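Local coordinates for CELL division control protein 6 (Pyrobaculum aerophilum, PDB 1FNN) that binds and probably hydrolyses ATP as an AAA+ protein of the CDC6/cdc18 family, and is thought to take part in regulating DNA replication, at residues 192-206 / 234-247. Numbering follows the deposited sequence.
With ADP (adenosine-5'-diphosphate), chain D.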
loop_
_atom_site.group_PDB
_atom_site.type_symbol
_atom_site.label_atom_id
_atom_site.label_comp_id
_atom_site.label_asym_id
_atom_site.label_seq_id
_atom_site.Cartn_x
_atom_site.Cartn_y
_atom_site.Cartn_z
ATOM N N PRO A 192 4.109 -5.124 -5.607
ATOM C CA PRO A 192 3.714 -3.723 -5.584
ATOM C C PRO A 192 2.634 -3.550 -6.639
ATOM O O PRO A 192 2.733 -4.202 -7.689
ATOM C CB PRO A 192 5.010 -2.984 -5.926
ATOM C CG PRO A 192 6.082 -3.919 -5.417
ATOM C CD PRO A 192 5.579 -5.290 -5.861
ATOM N N TYR A 193 1.588 -2.771 -6.349
ATOM C CA TYR A 193 0.578 -2.599 -7.379
ATOM C C TYR A 193 1.126 -1.667 -8.490
ATOM O O TYR A 193 1.787 -0.666 -8.189
ATOM C CB TYR A 193 -0.685 -1.944 -6.854
ATOM C CG TYR A 193 -1.485 -2.818 -5.894
ATOM C CD1 TYR A 193 -1.555 -2.561 -4.532
ATOM C CD2 TYR A 193 -2.183 -3.915 -6.396
ATOM C CE1 TYR A 193 -2.299 -3.364 -3.659
ATOM C CE2 TYR A 193 -2.927 -4.729 -5.558
ATOM C CZ TYR A 193 -2.970 -4.438 -4.200
ATOM O OH TYR A 193 -3.729 -5.291 -3.407
ATOM N N THR A 194 0.653 -1.931 -9.692
ATOM C CA THR A 194 1.044 -1.068 -10.803
ATOM C C THR A 194 0.083 0.119 -10.812
ATOM O O THR A 194 -0.952 0.172 -10.107
ATOM C CB THR A 194 0.898 -1.817 -12.138
ATOM O OG1 THR A 194 -0.495 -2.125 -12.257
ATOM C CG2 THR A 194 1.690 -3.110 -12.224
ATOM N N LYS A 195 0.318 0.990 -11.800
ATOM C CA LYS A 195 -0.519 2.172 -11.905
ATOM C C LYS A 195 -1.936 1.832 -12.267
ATOM O O LYS A 195 -2.876 2.524 -11.824
ATOM C CB LYS A 195 0.091 3.151 -12.934
ATOM C CG LYS A 195 1.382 3.716 -12.365
ATOM C CD LYS A 195 2.153 4.542 -13.437
ATOM C CE LYS A 195 3.297 5.210 -12.668
ATOM N NZ LYS A 195 3.974 6.291 -13.443
ATOM N N ASP A 196 -2.113 0.933 -13.235
ATOM C CA ASP A 196 -3.458 0.563 -13.628
ATOM C C ASP A 196 -4.165 -0.149 -12.436
ATOM O O ASP A 196 -5.345 0.089 -12.260
ATOM C CB ASP A 196 -3.413 -0.361 -14.846
ATOM C CG ASP A 196 -2.492 0.336 -15.861
ATOM O OD1 ASP A 196 -1.263 0.050 -15.802
ATOM O OD2 ASP A 196 -3.061 1.125 -16.638
ATOM N N GLN A 197 -3.458 -0.953 -11.678
ATOM C CA GLN A 197 -4.122 -1.667 -10.559
ATOM C C GLN A 197 -4.518 -0.676 -9.488
ATOM O O GLN A 197 -5.609 -0.778 -8.886
ATOM C CB GLN A 197 -3.124 -2.709 -10.030
ATOM C CG GLN A 197 -2.880 -3.808 -11.077
ATOM C CD GLN A 197 -1.769 -4.728 -10.673
ATOM O OE1 GLN A 197 -0.879 -4.484 -9.840
ATOM N NE2 GLN A 197 -1.814 -5.895 -11.314
ATOM N N ILE A 198 -3.604 0.274 -9.172
ATOM C CA ILE A 198 -3.980 1.361 -8.251
ATOM C C ILE A 198 -5.223 2.087 -8.699
ATOM O O ILE A 198 -6.189 2.332 -7.952
ATOM C CB ILE A 198 -2.832 2.367 -8.020
ATOM C CG1 ILE A 198 -1.695 1.687 -7.263
ATOM C CG2 ILE A 198 -3.344 3.579 -7.256
ATOM C CD1 ILE A 198 -2.038 1.332 -5.811
ATOM N N PHE A 199 -5.299 2.460 -9.981
ATOM C CA PHE A 199 -6.476 3.095 -10.523
ATOM C C PHE A 199 -7.728 2.213 -10.218
ATOM O O PHE A 199 -8.750 2.823 -9.884
ATOM C CB PHE A 199 -6.358 3.288 -12.032
ATOM C CG PHE A 199 -7.598 3.811 -12.675
ATOM C CD1 PHE A 199 -7.853 5.163 -12.728
ATOM C CD2 PHE A 199 -8.525 2.943 -13.237
ATOM C CE1 PHE A 199 -8.985 5.661 -13.315
ATOM C CE2 PHE A 199 -9.672 3.436 -13.830
ATOM C CZ PHE A 199 -9.915 4.796 -13.877
ATOM N N ASP A 200 -7.647 0.924 -10.503
ATOM C CA ASP A 200 -8.893 0.117 -10.314
ATOM C C ASP A 200 -9.331 0.129 -8.845
ATOM O O ASP A 200 -10.506 0.130 -8.520
ATOM C CB ASP A 200 -8.681 -1.292 -10.801
ATOM C CG ASP A 200 -8.404 -1.441 -12.290
ATOM O OD1 ASP A 200 -8.905 -0.637 -13.092
ATOM O OD2 ASP A 200 -7.674 -2.386 -12.621
ATOM N N ILE A 201 -8.390 0.007 -7.922
ATOM C CA ILE A 201 -8.677 0.104 -6.498
ATOM C C ILE A 201 -9.336 1.434 -6.165
ATOM O O ILE A 201 -10.359 1.516 -5.459
ATOM C CB ILE A 201 -7.407 -0.081 -5.692
ATOM C CG1 ILE A 201 -6.910 -1.520 -5.947
ATOM C CG2 ILE A 201 -7.607 0.210 -4.195
ATOM C CD1 ILE A 201 -5.546 -1.800 -5.318
ATOM N N LEU A 202 -8.696 2.538 -6.606
ATOM C CA LEU A 202 -9.265 3.850 -6.330
ATOM C C LEU A 202 -10.623 4.064 -6.967
ATOM O O LEU A 202 -11.486 4.715 -6.356
ATOM C CB LEU A 202 -8.332 4.981 -6.798
ATOM C CG LEU A 202 -6.968 5.076 -6.133
ATOM C CD1 LEU A 202 -6.183 6.294 -6.656
ATOM C CD2 LEU A 202 -7.118 5.274 -4.633
ATOM N N LEU A 203 -10.897 3.526 -8.153
ATOM C CA LEU A 203 -12.208 3.758 -8.742
ATOM C C LEU A 203 -13.289 3.101 -7.855
ATOM O O LEU A 203 -14.414 3.609 -7.706
ATOM C CB LEU A 203 -12.189 3.173 -10.160
ATOM C CG LEU A 203 -13.478 3.370 -10.948
ATOM C CD1 LEU A 203 -13.863 4.846 -11.017
ATOM C CD2 LEU A 203 -13.385 2.760 -12.342
ATOM N N ASP A 204 -12.987 1.892 -7.369
ATOM C CA ASP A 204 -13.907 1.223 -6.427
ATOM C C ASP A 204 -14.175 2.103 -5.229
ATOM O O ASP A 204 -15.347 2.274 -4.797
ATOM C CB ASP A 204 -13.321 -0.151 -6.038
ATOM C CG ASP A 204 -13.677 -1.268 -6.969
ATOM O OD1 ASP A 204 -13.252 -2.426 -6.764
ATOM O OD2 ASP A 204 -14.406 -1.050 -7.963
ATOM N N ARG A 205 -13.132 2.615 -4.537
ATOM C CA ARG A 205 -13.317 3.496 -3.415
ATOM C C ARG A 205 -14.120 4.742 -3.773
ATOM O O ARG A 205 -14.981 5.209 -2.970
ATOM C CB ARG A 205 -11.997 3.939 -2.740
ATOM C CG ARG A 205 -11.121 2.738 -2.306
ATOM C CD ARG A 205 -11.797 2.036 -1.080
ATOM N NE ARG A 205 -11.056 0.770 -0.860
ATOM C CZ ARG A 205 -10.495 0.486 0.301
ATOM N NH1 ARG A 205 -10.562 1.309 1.334
ATOM N NH2 ARG A 205 -9.851 -0.670 0.407
ATOM N N ALA A 206 -13.810 5.351 -4.932
ATOM C CA ALA A 206 -14.550 6.556 -5.312
ATOM C C ALA A 206 -16.034 6.223 -5.500
ATOM O O ALA A 206 -16.930 6.972 -5.095
ATOM C CB ALA A 206 -14.009 7.195 -6.607
ATOM N N ASP A 234 10.292 -1.995 -8.437
ATOM C CA ASP A 234 10.085 -0.656 -7.902
ATOM C C ASP A 234 9.215 -0.718 -6.653
ATOM O O ASP A 234 8.158 -0.119 -6.460
ATOM C CB ASP A 234 9.507 0.224 -9.010
ATOM C CG ASP A 234 9.321 1.670 -8.604
ATOM O OD1 ASP A 234 9.762 2.038 -7.490
ATOM O OD2 ASP A 234 8.734 2.426 -9.410
ATOM N N THR A 235 9.770 -1.347 -5.628
ATOM C CA THR A 235 9.233 -1.660 -4.337
ATOM C C THR A 235 9.131 -0.470 -3.397
ATOM O O THR A 235 8.722 -0.667 -2.246
ATOM C CB THR A 235 10.110 -2.751 -3.665
ATOM O OG1 THR A 235 10.195 -3.890 -4.534
ATOM C CG2 THR A 235 9.522 -3.168 -2.324
ATOM N N ASN A 236 9.484 0.729 -3.850
ATOM C CA ASN A 236 9.255 1.921 -3.036
ATOM C C ASN A 236 7.944 2.595 -3.432
ATOM O O ASN A 236 7.506 3.564 -2.828
ATOM C CB ASN A 236 10.455 2.861 -3.038
ATOM C CG ASN A 236 11.471 2.507 -1.955
ATOM O OD1 ASN A 236 11.145 2.019 -0.864
ATOM N ND2 ASN A 236 12.744 2.755 -2.250
ATOM N N ARG A 237 7.259 2.050 -4.417
ATOM C CA ARG A 237 5.947 2.468 -4.872
ATOM C C ARG A 237 4.994 1.262 -4.839
ATOM O O ARG A 237 5.371 0.196 -4.333
ATOM C CB ARG A 237 6.033 3.080 -6.270
ATOM C CG ARG A 237 6.144 4.599 -6.159
ATOM C CD ARG A 237 6.067 5.282 -7.515
ATOM N NE ARG A 237 7.356 5.880 -7.852
ATOM C CZ ARG A 237 7.753 7.061 -7.391
ATOM N NH1 ARG A 237 6.959 7.753 -6.587
ATOM N NH2 ARG A 237 8.934 7.567 -7.721
ATOM N N GLY A 238 3.773 1.450 -5.302
ATOM C CA GLY A 238 2.800 0.378 -5.390
ATOM C C GLY A 238 1.953 0.230 -4.122
ATOM O O GLY A 238 1.481 -0.870 -3.860
ATOM N N ASP A 239 1.995 1.198 -3.228
ATOM C CA ASP A 239 1.299 1.161 -1.945
ATOM C C ASP A 239 -0.133 1.657 -2.035
ATOM O O ASP A 239 -0.413 2.844 -2.265
ATOM C CB ASP A 239 2.120 2.010 -0.963
ATOM C CG ASP A 239 1.589 2.020 0.453
ATOM O OD1 ASP A 239 0.357 1.847 0.641
ATOM O OD2 ASP A 239 2.395 2.199 1.378
ATOM N N ALA A 240 -1.124 0.753 -1.904
ATOM C CA ALA A 240 -2.520 1.132 -2.027
ATOM C C ALA A 240 -3.015 1.951 -0.842
ATOM O O ALA A 240 -3.942 2.765 -0.974
ATOM C CB ALA A 240 -3.398 -0.109 -2.176
ATOM N N ARG A 241 -2.399 1.778 0.307
ATOM C CA ARG A 241 -2.810 2.601 1.456
ATOM C C ARG A 241 -2.605 4.073 1.116
ATOM O O ARG A 241 -3.359 5.008 1.438
ATOM C CB ARG A 241 -1.998 2.188 2.686
ATOM C CG ARG A 241 -2.528 2.865 3.949
ATOM C CD ARG A 241 -1.580 2.832 5.115
ATOM N NE ARG A 241 -0.336 3.538 4.900
ATOM C CZ ARG A 241 -0.070 4.817 4.700
ATOM N NH1 ARG A 241 -0.982 5.787 4.654
ATOM N NH2 ARG A 241 1.207 5.148 4.533
ATOM N N LEU A 242 -1.364 4.348 0.679
ATOM C CA LEU A 242 -0.988 5.728 0.318
ATOM C C LEU A 242 -1.908 6.262 -0.743
ATOM O O LEU A 242 -2.306 7.420 -0.630
ATOM C CB LEU A 242 0.465 5.670 -0.222
ATOM C CG LEU A 242 1.061 6.988 -0.706
ATOM C CD1 LEU A 242 1.112 7.983 0.438
ATOM C CD2 LEU A 242 2.463 6.699 -1.312
ATOM N N ALA A 243 -2.212 5.496 -1.797
ATOM C CA ALA A 243 -3.072 5.985 -2.851
ATOM C C ALA A 243 -4.452 6.330 -2.312
ATOM O O ALA A 243 -5.007 7.388 -2.625
ATOM C CB ALA A 243 -3.162 5.029 -4.031
ATOM N N ILE A 244 -5.001 5.442 -1.465
ATOM C CA ILE A 244 -6.352 5.753 -0.907
ATOM C C ILE A 244 -6.301 6.943 0.024
ATOM O O ILE A 244 -7.175 7.807 0.091
ATOM C CB ILE A 244 -6.891 4.471 -0.185
ATOM C CG1 ILE A 244 -7.094 3.355 -1.217
ATOM C CG2 ILE A 244 -8.184 4.845 0.559
ATOM C CD1 ILE A 244 -7.193 1.927 -0.651
ATOM N N ASP A 245 -5.241 7.089 0.809
ATOM C CA ASP A 245 -5.067 8.217 1.707
ATOM C C ASP A 245 -5.013 9.521 0.884
ATOM O O ASP A 245 -5.694 10.487 1.215
ATOM C CB ASP A 245 -3.774 7.964 2.480
ATOM C CG ASP A 245 -3.327 8.927 3.537
ATOM O OD1 ASP A 245 -4.062 9.805 3.987
ATOM O OD2 ASP A 245 -2.177 8.880 4.013
ATOM N N ILE A 246 -4.322 9.488 -0.280
ATOM C CA ILE A 246 -4.280 10.707 -1.094
ATOM C C ILE A 246 -5.634 11.026 -1.675
ATOM O O ILE A 246 -5.999 12.210 -1.732
ATOM C CB ILE A 246 -3.186 10.582 -2.215
ATOM C CG1 ILE A 246 -1.805 10.668 -1.537
ATOM C CG2 ILE A 246 -3.436 11.675 -3.251
ATOM C CD1 ILE A 246 -0.683 10.154 -2.490
ATOM N N LEU A 247 -6.380 10.040 -2.190
ATOM C CA LEU A 247 -7.713 10.285 -2.711
ATOM C C LEU A 247 -8.631 10.944 -1.667
ATOM O O LEU A 247 -9.293 11.974 -1.907
ATOM C CB LEU A 247 -8.366 8.991 -3.217
ATOM C CG LEU A 247 -9.810 9.028 -3.698
ATOM C CD1 LEU A 247 -10.033 10.093 -4.796
ATOM C CD2 LEU A 247 -10.267 7.692 -4.285
HETATM P PB ADP D . -0.772 -4.477 3.779
HETATM O O1B ADP D . -0.993 -5.367 4.995
HETATM O O2B ADP D . -0.257 -5.170 2.649
HETATM O O3B ADP D . 0.178 -3.502 4.303
HETATM P PA ADP D . -3.433 -3.550 3.421
HETATM O O1A ADP D . -4.098 -4.865 3.444
HETATM O O2A ADP D . -3.648 -2.816 4.674
HETATM O O3A ADP D . -1.938 -3.709 3.116
HETATM O "O5'" ADP D . -4.036 -2.593 2.235
HETATM C "C5'" ADP D . -3.723 -1.215 2.347
HETATM C "C4'" ADP D . -5.016 -0.451 1.997
HETATM O "O4'" ADP D . -5.360 -0.762 0.666
HETATM C "C3'" ADP D . -6.230 -0.840 2.831
HETATM O "O3'" ADP D . -7.070 0.297 2.940
HETATM C "C2'" ADP D . -6.778 -1.943 1.990
HETATM O "O2'" ADP D . -8.167 -2.172 2.229
HETATM C "C1'" ADP D . -6.601 -1.354 0.584
HETATM N N9 ADP D . -6.446 -2.431 -0.316
HETATM C C8 ADP D . -5.292 -3.135 -0.534
HETATM N N7 ADP D . -5.313 -3.904 -1.582
HETATM C C5 ADP D . -6.583 -3.685 -2.091
HETATM C C6 ADP D . -7.252 -4.228 -3.200
HETATM N N6 ADP D . -6.676 -5.135 -3.973
HETATM N N1 ADP D . -8.508 -3.838 -3.434
HETATM C C2 ADP D . -9.069 -2.964 -2.620
HETATM N N3 ADP D . -8.559 -2.373 -1.541
HETATM C C4 ADP D . -7.282 -2.795 -1.333
#
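R205 and I244 cross at the ribose end of the ADP pocket: I244 lays its CD1 methyl over the centre of one guanidinium face, 3.7 Å above the plane. On the NH2 side the edge of the group meets the nucleotide: NH2 donates to both N3 and O2' of ADP, the latter lying in the guanidinium plane. A bend at chi2 (-71°) turns the arginine chain toward the ligand, while NH1 is held by the V9 carbonyl, so the group is fixed from two sides. At the other end of the adenine, Y193 OH accepts a hydrogen bond from N6 of ADP at 3.0 Å. I201 sits between these two polar residues; its CD1 covers the centre of one face of the Y193 ring, and the same methyl touches adenine C6. The A240 CB methyl, all the side chain there is, fits between Y193 CE1 and ribose O4', 3.5 Å from the latter. This is the nucleotide-facing side of the AAA+ lid, where helices 195-209 and 240-256, inclined at 46° in the short segments, close over ADP held by the P-loop. Phenylalanine in place of Y193 would probably keep the ring against I201 but leave adenine N6 without its hydroxyl acceptor. Behind the pocket the side chains that meet are aliphatic: I198 CG2 meets A243 CB at 3.5 Å, and L202 sends CD2 across the A243 backbone toward I244 CG1 and L247. A243, with a single methyl, lets I198 CG2 and L202 CD2 settle against it. Ahead of the helices, the backbone N of Y193 donates to G238 O (3.1 Å). G238 must be glycine, since a CB would strike P192 and its own preceding carbonyl; next to it, D239 N-caps helix 240-256 by accepting from L242 N.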